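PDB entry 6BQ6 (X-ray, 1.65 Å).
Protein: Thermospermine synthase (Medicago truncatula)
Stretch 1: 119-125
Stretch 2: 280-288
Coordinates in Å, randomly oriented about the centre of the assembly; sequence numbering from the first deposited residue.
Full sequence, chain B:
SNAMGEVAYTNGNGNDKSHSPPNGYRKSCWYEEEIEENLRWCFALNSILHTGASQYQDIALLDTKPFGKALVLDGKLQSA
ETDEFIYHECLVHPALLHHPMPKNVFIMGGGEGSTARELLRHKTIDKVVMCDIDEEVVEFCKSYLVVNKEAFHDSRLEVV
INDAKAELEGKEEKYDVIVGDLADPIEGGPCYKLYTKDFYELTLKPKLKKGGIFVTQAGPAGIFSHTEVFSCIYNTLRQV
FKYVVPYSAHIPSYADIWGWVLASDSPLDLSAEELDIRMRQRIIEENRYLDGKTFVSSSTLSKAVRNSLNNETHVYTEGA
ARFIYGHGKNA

Stretch 1 (119-125) LLRHKTI
Stretch 2 (280-288) RQRIIEENR

Two segments, whose touching residues lie at least 158 positions apart in sequence, meet where each leaves a helix, burying 563 Å² in total. Stretch 1 is helical at Leu119, runs extended at His122 (phi/psi -80/121), then folds into a type I turn from His122 to Ile125. Stretch 2 is helical through Arg282; Ile283 (-103/131) and Ile284 (-69/130) are extended, and Glu285 takes positive phi (64/167).

The backbones pair antiparallel through a single beta bridge, His122 with Ile283, CA to CA 4.6 Å; Arg121 faces Ile284 and Lys123 faces Arg282. Two nearly linear hydrogen bonds fix this register: Ile284 N to Arg121 O, 2.9 Å, and Lys123 N to Arg282 O, 2.8 Å. Between them, Ile283 CA lies 3.5 Å from Arg121 O and His122 CA 3.5 Å from Arg282 O, so the alpha hydrogens also meet carbonyls.

Arg121 (m, t, p, chi4 -148°) serves as a polar clamp. Its guanidinium edge meets Ile284 O: Arg121 NE and NH2 donate hydrogen bonds to Ile284 O at 3.1 and 3.0 Å. Weak bonds extend this edge: Arg121 NH1 to Asn287 OD1, 2.8 Å, and Arg121 NH2 to Glu285 O, 3.1 Å. Asn287 (m, chi2 -14°) thus offers its side-chain amide oxygen beside the backbone carbonyls of Ile284 and Glu285. Over one guanidinium face sits Ile283 CG2, 3.4 Å from Arg121 NH2.

Ile283 (m, t) also places CG1 over the His122 ring (chi1 m, chi2 -107°), 3.7 Å from its centroid, a CH-pi contact. Lys123 (m, t, m, t) packs CG 3.7 Å from Ile284 CG1, while its NZ makes a weak bond to Gln281 O at 3.3 Å.

One water joins three polar side chains: 2.8 Å from His122 ND1, donating to Thr124 OG1 (chi1 p) at 2.9 Å, and accepting from Arg282 NH2 (arginine m, t, t) at 3.0 Å.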

# COMPACT_ATOMS: atom_id res chain seq x y z
N LEU B 119 12.72 -14.22 32.33
CA LEU B 119 12.64 -14.40 33.77
C LEU B 119 13.33 -15.67 34.25
O LEU B 119 14.04 -15.64 35.24
CB LEU B 119 11.20 -14.46 34.23
CG LEU B 119 10.45 -13.11 34.17
CD1 LEU B 119 8.94 -13.27 34.08
CD2 LEU B 119 10.84 -12.22 35.32
N LEU B 120 13.15 -16.74 33.51
CA LEU B 120 13.72 -18.06 33.88
C LEU B 120 15.24 -18.15 33.70
O LEU B 120 15.87 -19.08 34.17
CB LEU B 120 13.02 -19.16 33.09
CG LEU B 120 11.54 -19.33 33.53
CD1 LEU B 120 10.80 -20.11 32.47
CD2 LEU B 120 11.34 -20.04 34.87
N ARG B 121 15.84 -17.19 33.01
CA ARG B 121 17.29 -17.05 32.99
C ARG B 121 17.88 -16.65 34.32
O ARG B 121 19.07 -16.79 34.51
CB ARG B 121 17.75 -16.07 31.90
CG ARG B 121 17.41 -16.59 30.50
CD ARG B 121 17.80 -15.59 29.40
NE ARG B 121 19.21 -15.26 29.45
CZ ARG B 121 19.76 -14.08 29.12
NH1 ARG B 121 19.04 -13.05 28.74
NH2 ARG B 121 21.05 -13.93 29.23
N HIS B 122 17.08 -16.09 35.23
CA HIS B 122 17.55 -15.70 36.54
C HIS B 122 17.64 -16.88 37.47
O HIS B 122 16.64 -17.49 37.78
CB HIS B 122 16.64 -14.63 37.10
CG HIS B 122 16.87 -13.30 36.48
ND1 HIS B 122 17.50 -12.28 37.15
CD2 HIS B 122 16.51 -12.80 35.26
CE1 HIS B 122 17.55 -11.21 36.37
NE2 HIS B 122 16.97 -11.50 35.22
N LYS B 123 18.84 -17.16 37.98
CA LYS B 123 18.98 -18.29 38.90
C LYS B 123 18.29 -18.13 40.23
O LYS B 123 18.02 -19.14 40.88
CB LYS B 123 20.47 -18.63 39.10
CG LYS B 123 21.04 -19.19 37.84
CD LYS B 123 22.55 -19.36 37.92
CE LYS B 123 23.29 -18.04 37.87
NZ LYS B 123 24.77 -18.25 37.65
N THR B 124 17.99 -16.89 40.65
CA THR B 124 17.26 -16.67 41.89
C THR B 124 15.81 -17.15 41.85
O THR B 124 15.18 -17.43 42.90
CB THR B 124 17.29 -15.16 42.28
OG1 THR B 124 16.67 -14.37 41.25
CG2 THR B 124 18.72 -14.66 42.42
N ILE B 125 15.24 -17.22 40.66
CA ILE B 125 13.83 -17.46 40.47
C ILE B 125 13.48 -18.90 40.79
O ILE B 125 14.09 -19.83 40.26
CB ILE B 125 13.40 -17.09 39.00
CG1 ILE B 125 13.47 -15.56 38.80
CG2 ILE B 125 12.04 -17.65 38.63
CD1 ILE B 125 12.39 -14.80 39.51
N ARG B 280 26.14 -10.79 35.74
CA ARG B 280 27.13 -11.86 35.76
C ARG B 280 26.82 -12.87 36.85
O ARG B 280 26.99 -14.05 36.63
CB ARG B 280 28.52 -11.27 36.02
CG ARG B 280 29.69 -12.25 36.07
CD ARG B 280 29.86 -13.04 34.78
NE ARG B 280 30.33 -12.22 33.66
CZ ARG B 280 31.61 -11.89 33.43
NH1 ARG B 280 32.61 -12.27 34.24
NH2 ARG B 280 31.89 -11.14 32.37
N GLN B 281 26.41 -12.42 38.01
CA GLN B 281 26.16 -13.36 39.10
C GLN B 281 24.87 -14.14 38.90
O GLN B 281 24.81 -15.32 39.22
CB GLN B 281 26.14 -12.64 40.47
CG GLN B 281 26.07 -13.60 41.67
CD GLN B 281 27.32 -14.47 41.80
OE1 GLN B 281 28.42 -13.94 42.02
NE2 GLN B 281 27.19 -15.79 41.59
N ARG B 282 23.83 -13.48 38.40
CA ARG B 282 22.48 -14.00 38.51
C ARG B 282 21.84 -14.54 37.25
O ARG B 282 20.98 -15.41 37.30
CB ARG B 282 21.56 -12.92 39.01
CG ARG B 282 21.87 -12.42 40.38
CD ARG B 282 20.72 -11.51 40.66
NE ARG B 282 20.91 -10.56 41.69
CZ ARG B 282 19.96 -9.69 42.05
NH1 ARG B 282 20.18 -8.79 42.98
NH2 ARG B 282 18.78 -9.71 41.43
N ILE B 283 22.27 -14.04 36.10
CA ILE B 283 21.61 -14.40 34.86
C ILE B 283 22.45 -15.42 34.11
O ILE B 283 23.67 -15.22 33.91
CB ILE B 283 21.41 -13.17 33.98
CG1 ILE B 283 20.50 -12.16 34.67
CG2 ILE B 283 20.87 -13.63 32.62
CD1 ILE B 283 20.32 -10.86 33.86
N ILE B 284 21.80 -16.48 33.69
CA ILE B 284 22.38 -17.55 32.84
C ILE B 284 22.64 -17.00 31.43
O ILE B 284 21.75 -16.39 30.83
CB ILE B 284 21.42 -18.76 32.76
CG1 ILE B 284 21.23 -19.37 34.15
CG2 ILE B 284 21.90 -19.83 31.78
CD1 ILE B 284 20.10 -20.41 34.20
N GLU B 285 23.85 -17.20 30.91
CA GLU B 285 24.27 -16.66 29.61
C GLU B 285 24.30 -15.11 29.56
O GLU B 285 23.83 -14.40 30.45
CB GLU B 285 23.42 -17.21 28.47
CG GLU B 285 23.57 -18.71 28.26
CD GLU B 285 23.13 -19.15 26.88
OE1 GLU B 285 22.00 -19.69 26.78
OE2 GLU B 285 23.90 -18.96 25.89
N GLU B 286 24.92 -14.61 28.50
CA GLU B 286 25.09 -13.19 28.29
C GLU B 286 23.82 -12.63 27.69
O GLU B 286 23.30 -13.21 26.75
CB GLU B 286 26.22 -12.93 27.29
CG GLU B 286 27.58 -12.84 27.93
CD GLU B 286 27.94 -11.38 28.21
OE1 GLU B 286 27.77 -10.99 29.39
OE2 GLU B 286 28.34 -10.64 27.25
N ASN B 287 23.38 -11.50 28.19
CA ASN B 287 22.33 -10.72 27.51
C ASN B 287 22.84 -10.25 26.16
O ASN B 287 24.04 -10.02 25.99
CB ASN B 287 21.95 -9.50 28.34
CG ASN B 287 21.13 -9.85 29.56
OD1 ASN B 287 20.62 -10.94 29.67
ND2 ASN B 287 20.95 -8.89 30.45
N ARG B 288 21.92 -10.18 25.21
CA ARG B 288 22.21 -9.74 23.84
C ARG B 288 22.08 -8.22 23.72
O ARG B 288 22.81 -7.58 22.97
CB ARG B 288 21.26 -10.48 22.88
CG ARG B 288 21.50 -12.00 22.87
CD ARG B 288 20.38 -12.80 22.16
NE ARG B 288 20.40 -12.46 20.74
CZ ARG B 288 19.44 -12.71 19.85
NH1 ARG B 288 18.30 -13.33 20.18
NH2 ARG B 288 19.63 -12.30 18.58
O HOH W 1 17.84 -12.15 39.88